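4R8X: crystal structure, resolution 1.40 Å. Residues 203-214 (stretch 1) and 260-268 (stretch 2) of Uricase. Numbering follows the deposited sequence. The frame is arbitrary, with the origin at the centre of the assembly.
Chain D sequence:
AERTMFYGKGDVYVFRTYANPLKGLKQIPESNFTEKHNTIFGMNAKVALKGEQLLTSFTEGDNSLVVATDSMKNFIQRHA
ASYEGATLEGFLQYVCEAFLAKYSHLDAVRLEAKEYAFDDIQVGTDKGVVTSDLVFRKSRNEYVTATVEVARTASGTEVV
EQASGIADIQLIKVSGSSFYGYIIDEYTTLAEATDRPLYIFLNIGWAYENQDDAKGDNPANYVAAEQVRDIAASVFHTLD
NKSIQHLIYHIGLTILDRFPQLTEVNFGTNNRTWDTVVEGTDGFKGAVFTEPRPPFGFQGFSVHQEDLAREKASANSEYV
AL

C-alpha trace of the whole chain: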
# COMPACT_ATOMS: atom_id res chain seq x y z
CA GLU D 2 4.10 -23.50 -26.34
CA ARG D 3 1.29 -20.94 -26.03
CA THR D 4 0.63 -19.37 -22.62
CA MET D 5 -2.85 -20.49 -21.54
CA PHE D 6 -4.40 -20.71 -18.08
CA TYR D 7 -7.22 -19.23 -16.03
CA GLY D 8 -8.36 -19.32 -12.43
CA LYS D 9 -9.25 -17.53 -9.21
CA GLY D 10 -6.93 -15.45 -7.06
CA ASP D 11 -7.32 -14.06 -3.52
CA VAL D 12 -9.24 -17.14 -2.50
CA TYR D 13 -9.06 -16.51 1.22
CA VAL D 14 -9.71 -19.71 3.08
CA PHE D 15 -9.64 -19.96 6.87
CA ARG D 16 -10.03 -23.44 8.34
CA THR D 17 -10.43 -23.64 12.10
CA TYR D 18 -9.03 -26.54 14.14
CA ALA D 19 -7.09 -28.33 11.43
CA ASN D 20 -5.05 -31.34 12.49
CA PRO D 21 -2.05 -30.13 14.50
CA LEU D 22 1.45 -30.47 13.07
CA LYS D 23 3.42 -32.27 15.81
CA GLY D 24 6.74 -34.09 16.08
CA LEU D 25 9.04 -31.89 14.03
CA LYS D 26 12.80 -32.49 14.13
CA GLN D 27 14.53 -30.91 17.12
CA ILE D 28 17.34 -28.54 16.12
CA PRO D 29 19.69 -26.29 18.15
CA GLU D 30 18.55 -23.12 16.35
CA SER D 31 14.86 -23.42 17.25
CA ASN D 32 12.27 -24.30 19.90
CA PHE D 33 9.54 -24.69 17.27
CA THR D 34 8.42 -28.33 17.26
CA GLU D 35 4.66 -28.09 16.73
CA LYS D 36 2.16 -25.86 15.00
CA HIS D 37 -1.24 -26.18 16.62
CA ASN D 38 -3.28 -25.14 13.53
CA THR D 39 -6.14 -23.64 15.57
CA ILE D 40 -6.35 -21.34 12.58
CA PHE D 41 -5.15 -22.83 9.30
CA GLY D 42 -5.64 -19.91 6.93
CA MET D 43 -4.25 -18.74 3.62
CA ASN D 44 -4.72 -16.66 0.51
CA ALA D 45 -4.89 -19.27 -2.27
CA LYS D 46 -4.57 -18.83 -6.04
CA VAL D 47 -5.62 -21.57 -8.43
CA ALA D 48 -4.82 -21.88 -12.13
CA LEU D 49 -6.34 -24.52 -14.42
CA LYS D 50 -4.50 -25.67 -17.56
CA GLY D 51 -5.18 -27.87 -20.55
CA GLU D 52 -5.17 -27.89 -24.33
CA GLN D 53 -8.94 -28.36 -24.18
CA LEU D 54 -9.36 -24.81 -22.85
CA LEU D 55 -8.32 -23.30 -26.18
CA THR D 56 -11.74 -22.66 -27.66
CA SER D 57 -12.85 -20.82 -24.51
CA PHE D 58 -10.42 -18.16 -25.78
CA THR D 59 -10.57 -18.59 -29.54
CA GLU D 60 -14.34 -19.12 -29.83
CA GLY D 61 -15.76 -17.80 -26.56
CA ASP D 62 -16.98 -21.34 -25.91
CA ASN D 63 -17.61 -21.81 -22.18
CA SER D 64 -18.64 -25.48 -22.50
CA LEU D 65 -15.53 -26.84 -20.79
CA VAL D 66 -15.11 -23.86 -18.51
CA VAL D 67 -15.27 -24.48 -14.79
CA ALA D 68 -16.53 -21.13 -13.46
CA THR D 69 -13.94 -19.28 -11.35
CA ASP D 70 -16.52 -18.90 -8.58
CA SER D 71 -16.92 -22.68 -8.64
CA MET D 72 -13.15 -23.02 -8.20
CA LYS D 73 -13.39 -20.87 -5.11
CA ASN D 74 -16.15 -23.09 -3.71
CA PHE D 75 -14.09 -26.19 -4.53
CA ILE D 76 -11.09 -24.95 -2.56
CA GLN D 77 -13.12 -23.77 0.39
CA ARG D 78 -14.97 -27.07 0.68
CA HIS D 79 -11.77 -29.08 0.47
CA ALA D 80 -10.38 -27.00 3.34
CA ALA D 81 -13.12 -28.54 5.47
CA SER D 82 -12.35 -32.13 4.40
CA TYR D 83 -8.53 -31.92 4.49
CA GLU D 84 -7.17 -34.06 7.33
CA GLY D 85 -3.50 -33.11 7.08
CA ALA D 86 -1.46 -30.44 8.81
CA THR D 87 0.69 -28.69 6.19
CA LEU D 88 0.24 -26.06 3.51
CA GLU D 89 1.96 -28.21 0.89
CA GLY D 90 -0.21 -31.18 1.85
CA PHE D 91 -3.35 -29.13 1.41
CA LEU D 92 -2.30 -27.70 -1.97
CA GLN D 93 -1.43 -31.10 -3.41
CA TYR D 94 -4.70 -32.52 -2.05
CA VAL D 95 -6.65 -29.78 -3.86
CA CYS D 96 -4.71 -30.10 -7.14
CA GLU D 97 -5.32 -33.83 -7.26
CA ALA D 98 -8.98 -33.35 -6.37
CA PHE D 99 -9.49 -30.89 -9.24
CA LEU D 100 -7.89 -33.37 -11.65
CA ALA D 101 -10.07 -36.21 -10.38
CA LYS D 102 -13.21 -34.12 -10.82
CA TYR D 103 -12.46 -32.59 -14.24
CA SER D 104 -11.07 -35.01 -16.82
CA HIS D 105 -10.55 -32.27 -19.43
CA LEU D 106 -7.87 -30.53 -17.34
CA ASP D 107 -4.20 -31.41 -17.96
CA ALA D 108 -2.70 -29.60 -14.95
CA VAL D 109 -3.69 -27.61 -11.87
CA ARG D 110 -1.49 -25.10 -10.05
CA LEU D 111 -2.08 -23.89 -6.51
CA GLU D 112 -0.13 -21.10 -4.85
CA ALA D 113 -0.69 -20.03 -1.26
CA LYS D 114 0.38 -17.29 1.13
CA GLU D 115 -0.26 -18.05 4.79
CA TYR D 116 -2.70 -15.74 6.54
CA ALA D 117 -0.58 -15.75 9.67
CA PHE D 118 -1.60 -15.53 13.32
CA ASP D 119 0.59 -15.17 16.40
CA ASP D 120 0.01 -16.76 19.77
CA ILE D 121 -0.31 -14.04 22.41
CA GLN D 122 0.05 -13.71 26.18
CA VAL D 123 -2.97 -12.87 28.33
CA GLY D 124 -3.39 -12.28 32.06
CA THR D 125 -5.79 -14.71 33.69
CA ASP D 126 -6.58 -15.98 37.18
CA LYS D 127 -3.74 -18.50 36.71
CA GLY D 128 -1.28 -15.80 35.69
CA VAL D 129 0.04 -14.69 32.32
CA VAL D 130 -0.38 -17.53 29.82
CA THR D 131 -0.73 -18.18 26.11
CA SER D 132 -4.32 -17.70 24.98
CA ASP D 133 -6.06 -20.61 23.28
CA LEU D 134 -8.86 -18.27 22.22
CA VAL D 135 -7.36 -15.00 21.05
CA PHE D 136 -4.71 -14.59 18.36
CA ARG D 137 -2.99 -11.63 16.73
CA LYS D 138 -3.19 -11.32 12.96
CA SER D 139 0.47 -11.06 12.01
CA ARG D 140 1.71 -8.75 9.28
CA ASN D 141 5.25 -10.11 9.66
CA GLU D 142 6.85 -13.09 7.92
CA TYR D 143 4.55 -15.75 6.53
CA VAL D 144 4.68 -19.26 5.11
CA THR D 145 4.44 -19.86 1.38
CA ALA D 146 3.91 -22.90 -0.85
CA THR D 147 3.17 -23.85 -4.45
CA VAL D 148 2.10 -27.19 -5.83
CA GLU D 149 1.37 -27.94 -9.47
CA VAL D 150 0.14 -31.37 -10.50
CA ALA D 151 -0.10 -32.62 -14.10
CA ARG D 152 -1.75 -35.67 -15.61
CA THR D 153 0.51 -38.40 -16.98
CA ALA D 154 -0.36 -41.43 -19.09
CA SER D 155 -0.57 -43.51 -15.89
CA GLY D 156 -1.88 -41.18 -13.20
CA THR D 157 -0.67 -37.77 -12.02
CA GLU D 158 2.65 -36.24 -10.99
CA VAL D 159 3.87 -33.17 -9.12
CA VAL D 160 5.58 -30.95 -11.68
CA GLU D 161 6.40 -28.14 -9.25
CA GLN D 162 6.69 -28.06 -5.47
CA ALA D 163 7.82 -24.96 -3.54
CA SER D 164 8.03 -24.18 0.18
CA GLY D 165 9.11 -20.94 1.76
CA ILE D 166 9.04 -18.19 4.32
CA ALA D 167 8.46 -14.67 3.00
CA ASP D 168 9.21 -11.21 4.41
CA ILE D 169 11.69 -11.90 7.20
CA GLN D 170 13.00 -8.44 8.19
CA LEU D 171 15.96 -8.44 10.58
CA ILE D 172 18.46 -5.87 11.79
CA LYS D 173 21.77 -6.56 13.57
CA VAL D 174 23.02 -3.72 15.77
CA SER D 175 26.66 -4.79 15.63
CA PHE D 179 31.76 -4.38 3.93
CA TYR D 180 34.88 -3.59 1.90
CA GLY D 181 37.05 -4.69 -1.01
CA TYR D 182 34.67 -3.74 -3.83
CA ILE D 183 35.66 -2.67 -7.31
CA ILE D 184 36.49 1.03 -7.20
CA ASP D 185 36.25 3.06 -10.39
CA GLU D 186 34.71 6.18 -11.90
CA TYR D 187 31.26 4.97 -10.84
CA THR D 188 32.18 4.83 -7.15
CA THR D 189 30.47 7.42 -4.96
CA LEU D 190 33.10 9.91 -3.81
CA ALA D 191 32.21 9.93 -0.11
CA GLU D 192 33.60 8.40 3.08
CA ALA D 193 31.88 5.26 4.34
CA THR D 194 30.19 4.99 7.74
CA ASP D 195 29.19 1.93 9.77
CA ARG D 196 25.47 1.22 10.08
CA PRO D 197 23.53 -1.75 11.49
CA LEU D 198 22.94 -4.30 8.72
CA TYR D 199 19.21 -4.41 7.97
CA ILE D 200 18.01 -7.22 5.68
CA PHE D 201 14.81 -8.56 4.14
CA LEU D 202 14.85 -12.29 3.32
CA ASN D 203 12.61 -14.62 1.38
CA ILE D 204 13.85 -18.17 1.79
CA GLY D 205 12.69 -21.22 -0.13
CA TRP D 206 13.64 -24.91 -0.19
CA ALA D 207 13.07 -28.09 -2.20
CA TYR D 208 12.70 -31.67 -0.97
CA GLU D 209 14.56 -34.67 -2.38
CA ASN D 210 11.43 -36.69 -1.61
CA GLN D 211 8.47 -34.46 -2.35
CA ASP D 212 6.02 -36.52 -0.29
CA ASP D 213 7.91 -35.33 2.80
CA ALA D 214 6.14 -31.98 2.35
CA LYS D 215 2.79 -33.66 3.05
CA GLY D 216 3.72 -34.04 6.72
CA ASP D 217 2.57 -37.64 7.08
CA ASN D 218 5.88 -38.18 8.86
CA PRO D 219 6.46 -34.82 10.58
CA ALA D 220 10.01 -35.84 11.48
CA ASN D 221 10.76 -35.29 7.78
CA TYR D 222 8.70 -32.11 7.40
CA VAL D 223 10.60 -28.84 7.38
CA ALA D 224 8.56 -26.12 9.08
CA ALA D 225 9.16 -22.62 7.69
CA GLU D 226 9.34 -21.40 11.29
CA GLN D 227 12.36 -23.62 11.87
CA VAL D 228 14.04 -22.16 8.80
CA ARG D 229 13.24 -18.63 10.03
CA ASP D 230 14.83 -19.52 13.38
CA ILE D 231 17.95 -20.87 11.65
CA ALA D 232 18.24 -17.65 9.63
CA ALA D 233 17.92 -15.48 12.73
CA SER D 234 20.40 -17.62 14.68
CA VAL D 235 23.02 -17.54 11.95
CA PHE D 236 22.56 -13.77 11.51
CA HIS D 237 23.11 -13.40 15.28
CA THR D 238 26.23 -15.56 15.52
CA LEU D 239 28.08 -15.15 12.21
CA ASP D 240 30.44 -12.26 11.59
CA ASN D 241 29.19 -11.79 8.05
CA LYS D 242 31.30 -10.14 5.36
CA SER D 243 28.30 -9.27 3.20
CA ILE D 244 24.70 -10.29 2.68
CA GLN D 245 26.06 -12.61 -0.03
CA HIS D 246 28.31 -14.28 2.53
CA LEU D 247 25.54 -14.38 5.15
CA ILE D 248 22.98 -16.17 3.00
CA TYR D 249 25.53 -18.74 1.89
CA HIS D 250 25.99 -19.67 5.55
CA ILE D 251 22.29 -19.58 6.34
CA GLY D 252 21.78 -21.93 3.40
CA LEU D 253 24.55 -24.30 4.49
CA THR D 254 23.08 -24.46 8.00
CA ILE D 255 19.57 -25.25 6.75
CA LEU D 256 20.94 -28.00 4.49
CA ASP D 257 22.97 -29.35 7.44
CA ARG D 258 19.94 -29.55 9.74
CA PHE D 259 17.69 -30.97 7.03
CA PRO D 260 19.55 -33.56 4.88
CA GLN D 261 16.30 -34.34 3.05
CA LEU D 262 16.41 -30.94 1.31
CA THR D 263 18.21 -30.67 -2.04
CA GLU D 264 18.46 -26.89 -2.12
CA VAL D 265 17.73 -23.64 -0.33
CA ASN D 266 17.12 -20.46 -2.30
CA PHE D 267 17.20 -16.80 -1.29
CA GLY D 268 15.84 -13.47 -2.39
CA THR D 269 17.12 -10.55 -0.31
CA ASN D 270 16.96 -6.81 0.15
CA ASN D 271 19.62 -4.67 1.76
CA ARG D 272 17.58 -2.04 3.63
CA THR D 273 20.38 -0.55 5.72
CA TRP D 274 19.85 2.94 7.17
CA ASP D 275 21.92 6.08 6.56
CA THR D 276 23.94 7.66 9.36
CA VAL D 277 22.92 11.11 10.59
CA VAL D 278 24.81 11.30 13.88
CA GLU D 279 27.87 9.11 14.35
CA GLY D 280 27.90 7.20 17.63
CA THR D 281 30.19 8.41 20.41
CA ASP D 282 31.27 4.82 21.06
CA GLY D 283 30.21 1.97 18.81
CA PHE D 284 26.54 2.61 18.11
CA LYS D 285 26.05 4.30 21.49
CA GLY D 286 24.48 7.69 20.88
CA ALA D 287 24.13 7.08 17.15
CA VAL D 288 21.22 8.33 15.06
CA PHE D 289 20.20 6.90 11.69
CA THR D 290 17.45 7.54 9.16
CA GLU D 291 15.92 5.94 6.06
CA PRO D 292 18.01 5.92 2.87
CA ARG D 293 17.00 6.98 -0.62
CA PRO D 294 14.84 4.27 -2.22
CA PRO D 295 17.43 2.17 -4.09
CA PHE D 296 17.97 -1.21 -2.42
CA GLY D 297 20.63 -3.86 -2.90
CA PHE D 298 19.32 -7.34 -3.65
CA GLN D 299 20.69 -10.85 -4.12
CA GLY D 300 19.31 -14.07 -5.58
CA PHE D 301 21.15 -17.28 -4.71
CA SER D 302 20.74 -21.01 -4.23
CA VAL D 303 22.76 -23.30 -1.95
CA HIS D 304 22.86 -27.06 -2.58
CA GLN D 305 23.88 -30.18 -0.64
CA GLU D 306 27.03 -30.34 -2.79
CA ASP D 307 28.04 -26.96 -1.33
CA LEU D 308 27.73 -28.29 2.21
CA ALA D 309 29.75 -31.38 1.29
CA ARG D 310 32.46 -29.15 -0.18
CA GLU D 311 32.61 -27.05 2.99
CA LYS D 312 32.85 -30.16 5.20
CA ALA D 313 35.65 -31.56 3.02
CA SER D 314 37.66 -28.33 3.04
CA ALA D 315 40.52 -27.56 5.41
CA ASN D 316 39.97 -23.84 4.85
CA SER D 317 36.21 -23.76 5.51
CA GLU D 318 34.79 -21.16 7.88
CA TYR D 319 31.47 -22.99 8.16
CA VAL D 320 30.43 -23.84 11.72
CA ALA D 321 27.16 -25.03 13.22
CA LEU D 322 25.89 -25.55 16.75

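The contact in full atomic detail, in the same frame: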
# COMPACT_ATOMS: atom_id res chain seq x y z
N ASN D 203 13.55 -13.57 1.75
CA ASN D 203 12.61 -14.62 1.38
C ASN D 203 13.45 -15.86 1.19
O ASN D 203 14.44 -15.83 0.45
CB ASN D 203 11.89 -14.30 0.07
CG ASN D 203 11.03 -13.05 0.14
OD1 ASN D 203 10.61 -12.61 1.21
ND2 ASN D 203 10.76 -12.47 -1.02
N ILE D 204 13.08 -16.94 1.87
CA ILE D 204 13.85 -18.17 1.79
C ILE D 204 12.94 -19.28 1.30
O ILE D 204 11.81 -19.40 1.75
CB ILE D 204 14.42 -18.56 3.15
CG1 ILE D 204 15.15 -17.36 3.78
CG2 ILE D 204 15.36 -19.74 3.01
CD1 ILE D 204 15.62 -17.61 5.20
N GLY D 205 13.44 -20.08 0.37
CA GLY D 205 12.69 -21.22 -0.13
C GLY D 205 13.55 -22.48 -0.10
O GLY D 205 14.77 -22.39 0.00
N TRP D 206 12.91 -23.64 -0.18
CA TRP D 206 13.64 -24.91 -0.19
C TRP D 206 12.90 -25.94 -1.03
O TRP D 206 11.71 -25.78 -1.33
CB TRP D 206 13.88 -25.43 1.24
CG TRP D 206 12.66 -25.41 2.10
CD1 TRP D 206 11.79 -26.45 2.33
CD2 TRP D 206 12.15 -24.30 2.84
NE1 TRP D 206 10.78 -26.05 3.17
CE2 TRP D 206 10.98 -24.73 3.50
CE3 TRP D 206 12.58 -22.98 3.02
CZ2 TRP D 206 10.23 -23.88 4.32
CZ3 TRP D 206 11.83 -22.13 3.82
CH2 TRP D 206 10.67 -22.59 4.46
N ALA D 207 13.63 -26.98 -1.43
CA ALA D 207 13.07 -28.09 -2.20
C ALA D 207 13.43 -29.39 -1.51
O ALA D 207 14.51 -29.52 -0.97
CB ALA D 207 13.59 -28.11 -3.63
N TYR D 208 12.51 -30.35 -1.56
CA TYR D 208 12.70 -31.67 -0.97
C TYR D 208 13.22 -32.68 -2.00
O TYR D 208 12.77 -32.69 -3.15
CB TYR D 208 11.36 -32.20 -0.46
CG TYR D 208 10.80 -31.54 0.78
CD1 TYR D 208 10.05 -30.37 0.70
CD2 TYR D 208 10.97 -32.11 2.03
CE1 TYR D 208 9.51 -29.78 1.84
CE2 TYR D 208 10.44 -31.55 3.17
CZ TYR D 208 9.72 -30.37 3.07
OH TYR D 208 9.18 -29.80 4.21
N GLU D 209 14.14 -33.53 -1.56
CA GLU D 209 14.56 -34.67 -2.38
C GLU D 209 13.37 -35.60 -2.61
O GLU D 209 13.16 -36.08 -3.73
CB GLU D 209 15.70 -35.43 -1.70
CG GLU D 209 16.27 -36.60 -2.52
CD GLU D 209 17.33 -37.37 -1.77
OE1 GLU D 209 17.65 -37.01 -0.62
OE2 GLU D 209 17.85 -38.36 -2.34
N ASN D 210 12.61 -35.84 -1.55
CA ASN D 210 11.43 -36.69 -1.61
C ASN D 210 10.21 -35.84 -1.34
O ASN D 210 9.92 -35.51 -0.20
CB ASN D 210 11.53 -37.83 -0.59
CG ASN D 210 10.43 -38.86 -0.75
OD1 ASN D 210 10.34 -39.54 -1.77
ND2 ASN D 210 9.59 -38.99 0.27
N GLN D 211 9.52 -35.46 -2.41
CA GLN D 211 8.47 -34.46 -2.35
C GLN D 211 7.33 -34.82 -1.41
O GLN D 211 6.71 -33.94 -0.83
CB GLN D 211 7.94 -34.14 -3.75
CG GLN D 211 8.95 -33.39 -4.62
CD GLN D 211 8.48 -33.19 -6.05
OE1 GLN D 211 7.72 -34.00 -6.59
NE2 GLN D 211 8.94 -32.11 -6.67
N ASP D 212 7.05 -36.10 -1.24
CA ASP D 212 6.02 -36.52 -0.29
C ASP D 212 6.32 -36.10 1.15
O ASP D 212 5.40 -36.03 1.97
CB ASP D 212 5.78 -38.03 -0.37
CG ASP D 212 5.08 -38.45 -1.65
OD1 ASP D 212 4.59 -37.57 -2.39
OD2 ASP D 212 5.00 -39.67 -1.90
N ASP D 213 7.58 -35.83 1.47
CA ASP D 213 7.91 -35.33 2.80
C ASP D 213 7.14 -34.05 3.17
O ASP D 213 6.83 -33.82 4.34
CB ASP D 213 9.42 -35.06 2.94
CG ASP D 213 10.25 -36.33 3.02
OD1 ASP D 213 9.69 -37.45 3.09
OD2 ASP D 213 11.49 -36.20 3.02
N ALA D 214 6.85 -33.24 2.16
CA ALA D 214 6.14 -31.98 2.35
C ALA D 214 4.69 -32.16 2.80
O ALA D 214 4.08 -31.21 3.29
CB ALA D 214 6.19 -31.16 1.07
N PRO D 260 18.89 -32.83 5.98
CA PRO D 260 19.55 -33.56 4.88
C PRO D 260 18.59 -33.94 3.75
O PRO D 260 19.04 -34.22 2.64
CB PRO D 260 20.07 -34.83 5.56
CG PRO D 260 20.20 -34.48 6.99
CD PRO D 260 19.09 -33.49 7.28
N GLN D 261 17.29 -33.94 4.04
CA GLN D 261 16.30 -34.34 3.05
C GLN D 261 15.96 -33.22 2.06
O GLN D 261 15.18 -33.42 1.13
CB GLN D 261 15.04 -34.92 3.73
CG GLN D 261 14.07 -33.88 4.31
CD GLN D 261 14.43 -33.44 5.72
OE1 GLN D 261 15.61 -33.40 6.09
NE2 GLN D 261 13.42 -33.10 6.51
N LEU D 262 16.55 -32.04 2.26
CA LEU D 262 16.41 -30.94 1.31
C LEU D 262 17.53 -30.98 0.27
O LEU D 262 18.67 -31.26 0.61
CB LEU D 262 16.44 -29.59 2.03
CG LEU D 262 15.38 -29.32 3.09
CD1 LEU D 262 15.52 -27.90 3.64
CD2 LEU D 262 13.99 -29.55 2.50
N THR D 263 17.20 -30.70 -0.99
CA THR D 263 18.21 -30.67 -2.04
C THR D 263 18.79 -29.28 -2.23
O THR D 263 19.94 -29.14 -2.65
CB THR D 263 17.65 -31.12 -3.40
OG1 THR D 263 16.55 -30.28 -3.77
CG2 THR D 263 17.22 -32.57 -3.35
N GLU D 264 18.00 -28.26 -1.94
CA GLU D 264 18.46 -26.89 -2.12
C GLU D 264 17.69 -25.90 -1.26
O GLU D 264 16.54 -26.14 -0.88
CB GLU D 264 18.38 -26.47 -3.59
CG GLU D 264 16.98 -26.13 -4.07
CD GLU D 264 16.96 -25.26 -5.32
OE1 GLU D 264 16.43 -24.12 -5.26
OE2 GLU D 264 17.46 -25.70 -6.38
N VAL D 265 18.35 -24.79 -0.98
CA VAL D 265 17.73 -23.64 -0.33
C VAL D 265 17.99 -22.43 -1.21
O VAL D 265 19.10 -22.21 -1.67
CB VAL D 265 18.34 -23.40 1.06
CG1 VAL D 265 17.71 -22.18 1.70
CG2 VAL D 265 18.12 -24.63 1.95
N ASN D 266 16.96 -21.62 -1.44
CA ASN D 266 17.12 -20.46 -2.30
C ASN D 266 16.76 -19.18 -1.55
O ASN D 266 16.00 -19.20 -0.58
CB ASN D 266 16.30 -20.59 -3.59
CG ASN D 266 14.88 -21.03 -3.34
OD1 ASN D 266 14.07 -20.25 -2.84
ND2 ASN D 266 14.57 -22.27 -3.69
N PHE D 267 17.35 -18.07 -1.98
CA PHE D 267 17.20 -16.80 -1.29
C PHE D 267 16.88 -15.68 -2.25
O PHE D 267 17.41 -15.64 -3.37
CB PHE D 267 18.51 -16.42 -0.59
CG PHE D 267 18.89 -17.33 0.52
CD1 PHE D 267 19.65 -18.46 0.29
CD2 PHE D 267 18.50 -17.04 1.82
CE1 PHE D 267 19.99 -19.31 1.33
CE2 PHE D 267 18.85 -17.88 2.86
CZ PHE D 267 19.60 -19.01 2.62
N GLY D 268 16.01 -14.78 -1.80
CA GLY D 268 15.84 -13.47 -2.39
C GLY D 268 15.96 -12.48 -1.25
O GLY D 268 15.27 -12.62 -0.24
O HOH W 1 13.42 -17.63 -2.08
O HOH W 2 18.57 -34.26 -0.32
O HOH W 3 12.86 -34.93 1.08

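Residues 203-208 form a strand that runs antiparallel to strand 264-268, which runs on beyond this stretch, their axes inclined at 159°, and the backbone amides do most of the bonding. In an antiparallel ladder, pairs alternate between hydrogen-bonded and non-bonded. N203 and G268 form one bonded pair, with N203 N giving its proton to G268 O at 2.8 Å and G268 N to N203 O at 2.9 Å. G205 and N266 form the next: G205 N reaches N266 O at 2.9 Å, and N266 N reaches G205 O at 2.7 Å. Near the corner at T263 the pattern shifts. A207 N still donates to E264 O (3.1 Å), but A207 O accepts from T263 N (2.9 Å) rather than from E264, and E209 N then donates to Q261 O (2.9 Å). The amides of I204 and W206 are not part of this ladder, but their CA atoms approach carbonyls: I204 CA lies 3.4 Å from N266 O, and W206 CA 3.2 Å from E264 O.

One face of the sheet carries I204, W206, V265 and F267, all buried. The side chains of I204, V265 and F267 suit it because they fill space without needing polar partners, and W206 lends its ring to the apolar packing. I204 CG2 packs against V265 CG1 at 3.6 Å, while I204 CG1 meets F267 CE2 at 3.8 Å. Beyond the corner L262 extends this apolar packing, its CD2 lying 3.8 Å from W206 CD1 and over one face of the Y208 ring, 4.0 Å from the centroid, in a CH-pi contact. The Y208 hydroxyl is hydrogen-bonded elsewhere in the structure.

The other face is more polar. Glycine suits position 205, since an ideal CB built on G205 would sit 2.4 Å from N266 OD1, a clash. In the N266 side chain, ND2 donates to E264 OE1 (3.1 Å) within its own strand, and water 1 lies 2.8 Å from N266 OD1, within donating reach. A207 CB packs 3.7 Å from T263 OG1 and 4.0 Å from E264 CG. The T263 methyl, CG2, covers E209 CB at 3.6 Å.

Past the strand, water sits beside the direct E209 N to Q261 O bond. Water 3 accepts from N210 N (2.8 Å) and lies within donating reach of D213 OD2 (2.7 Å) and Q261 O (2.8 Å), so it sits between the turn and Q261 O. N210 ND2 also donates to D213 OD1 (3.2 Å), so D213 OD1 is satisfied within the stretch, while OD2 lies near water 3. Water 2 sits between E209 OE1 (2.9 Å) and P260 O (3.0 Å), within reach of both.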